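Local coordinates for protein cellulosomal scaffoldin (Acetivibrio cellulolyticus, PDB 3ZUC) that binds crystalline cellulose through this family 3b carbohydrate-binding module, one domain of a large cellulosomal scaffoldin, at residues 125-128 / 129-132. Residues are numbered along the deposited sequence; the frame is centred on the assembly and turned at random. Where two conformers were deposited one is given.
Sequences SFNS and SATT
N127 reaches over its own chain to grip the backbone of S129 and A130, a local side-chain-to-backbone contact in the loop between strands 118-119 and 134-135, at the outside of the beta sandwich. One oxygen does the gripping. N127 OD1 takes the amide N of S129 at 2.9 Å, in the carbonyl plane and with a C=O...N angle of 157°, and it also takes the amide N of A130 at 2.9 Å. That second donor is tilted 53° out of the amide plane, so the first N-H lies in the plane and the second comes in above it. With CG anti to the backbone N (chi1 -171°), the amide swings forward along the chain, and the methyl CB of A130 rests 3.6 Å from N127 ND2. Two bonds to one oxygen hold the amide of this buried residue in place, while the N127 side chain rests on W136 and N12 OD1 receives the N127 backbone N-H. Between them, S128 and S129 carry the bend, bringing CA of N127 and CA of A130 to 6.1 Å, close enough for a beta turn. N127 O stays 4.3 Å from A130 N, too far for the direct turn bond; a water links the ends instead, donating to N127 O at 2.7 Å and to A130 O at 2.8 Å. With OD1 bound to the N-H two residues on, this is an Asx turn, the same oxygen also taking the N-H three residues on, set on an open beta turn in a connecting loop of the CBM3 jelly roll.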
ATOM      1  N   SER A 125      -8.742   4.242   2.275  1.00  5.74           N
ATOM      2  CA  SER A 125      -7.503   3.924   2.973  1.00  5.88           C
ATOM      3  C   SER A 125      -6.806   5.117   3.644  1.00  6.06           C
ATOM      4  O   SER A 125      -5.812   4.913   4.347  1.00  6.65           O
ATOM      5  CB  SER A 125      -6.512   3.250   2.029  1.00  5.65           C
ATOM      6  OG  SER A 125      -6.983   2.012   1.534  1.00  5.73           O
ATOM      7  N   PHE A 126      -7.280   6.339   3.417  1.00  6.09           N
ATOM      8  CA  PHE A 126      -6.573   7.517   3.912  1.00  6.36           C
ATOM      9  C   PHE A 126      -6.709   7.661   5.417  1.00  6.91           C
ATOM     10  O   PHE A 126      -7.808   7.541   5.969  1.00  7.72           O
ATOM     11  CB  PHE A 126      -7.168   8.759   3.244  1.00  6.66           C
ATOM     12  CG  PHE A 126      -6.552  10.075   3.676  1.00  6.88           C
ATOM     13  CD1 PHE A 126      -5.223  10.362   3.425  1.00  6.85           C
ATOM     14  CD2 PHE A 126      -7.342  11.055   4.251  1.00  7.88           C
ATOM     15  CE1 PHE A 126      -4.676  11.585   3.762  1.00  7.61           C
ATOM     16  CE2 PHE A 126      -6.807  12.295   4.577  1.00  8.56           C
ATOM     17  CZ  PHE A 126      -5.473  12.559   4.336  1.00  8.24           C
ATOM     18  N   ASN A 127      -5.588   7.951   6.067  1.00  7.68           N
ATOM     19  CA  ASN A 127      -5.555   8.226   7.490  1.00  9.06           C
ATOM     20  C   ASN A 127      -5.174   9.691   7.668  1.00 10.04           C
ATOM     21  O   ASN A 127      -4.037  10.087   7.436  1.00 10.85           O
ATOM     22  CB  ASN A 127      -4.579   7.287   8.182  1.00 10.40           C
ATOM     23  CG  ASN A 127      -4.673   7.404   9.673  1.00 12.44           C
ATOM     24  OD1 ASN A 127      -4.858   8.499  10.187  1.00 13.43           O
ATOM     25  ND2 ASN A 127      -4.565   6.297  10.379  1.00 13.46           N
ATOM     26  N   SER A 128      -6.152  10.511   8.043  1.00 11.08           N
ATOM     27  CA  SER A 128      -5.918  11.941   8.124  1.00 13.49           C
ATOM     28  C   SER A 128      -5.103  12.351   9.375  1.00 14.63           C
ATOM     29  O   SER A 128      -4.640  13.487   9.442  1.00 17.77           O
ATOM     30  CB  SER A 128      -7.247  12.696   8.124  1.00 14.64           C
ATOM     31  OG  SER A 128      -7.894  12.504   9.362  1.00 15.53           O
ATOM     32  N   SER A 129      -4.931  11.438  10.327  0.53 14.37           N
ATOM     33  CA  SER A 129      -4.476  11.778  11.680  0.53 14.62           C
ATOM     34  C   SER A 129      -3.142  11.162  12.109  0.53 13.71           C
ATOM     35  O   SER A 129      -2.420  11.735  12.930  0.53 13.33           O
ATOM     36  CB  SER A 129      -5.571  11.379  12.688  0.53 14.95           C
ATOM     37  OG  SER A 129      -5.028  11.101  13.961  0.53 17.32           O
ATOM     38  N   ALA A 130      -2.826   9.982  11.604  1.00 12.60           N
ATOM     39  CA  ALA A 130      -1.616   9.328  12.045  1.00 11.98           C
ATOM     40  C   ALA A 130      -0.392  10.044  11.551  1.00 11.34           C
ATOM     41  O   ALA A 130      -0.311  10.438  10.382  1.00 11.81           O
ATOM     42  CB  ALA A 130      -1.594   7.901  11.638  1.00 12.71           C
ATOM     43  N   THR A 131       0.592  10.168  12.434  1.00 11.77           N
ATOM     44  CA  THR A 131       1.865  10.775  12.081  1.00 12.58           C
ATOM     45  C   THR A 131       2.998   9.741  12.141  1.00 12.45           C
ATOM     46  O   THR A 131       4.144  10.091  11.890  1.00 14.86           O
ATOM     47  CB  THR A 131       2.178  11.944  13.010  1.00 14.26           C
ATOM     48  OG1 THR A 131       2.209  11.462  14.354  1.00 14.36           O
ATOM     49  CG2 THR A 131       1.122  13.051  12.865  1.00 16.03           C
ATOM     50  N   THR A 132       2.655   8.508  12.508  1.00 12.72           N
ATOM     51  CA  THR A 132       3.571   7.391  12.721  1.00 14.49           C
ATOM     52  C   THR A 132       2.851   6.165  12.228  1.00 12.17           C
ATOM     53  O   THR A 132       1.633   6.163  12.150  1.00 11.50           O
ATOM     54  CB  THR A 132       3.952   7.170  14.298  1.00 15.76           C
ATOM     55  OG1 THR A 132       2.778   6.837  15.061  1.00 18.52           O
ATOM     56  CG2 THR A 132       4.593   8.383  14.887  1.00 17.90           C
TER
HETATM   57  O   HOH W   1      -1.616   9.142   8.235  1.00  9.63           O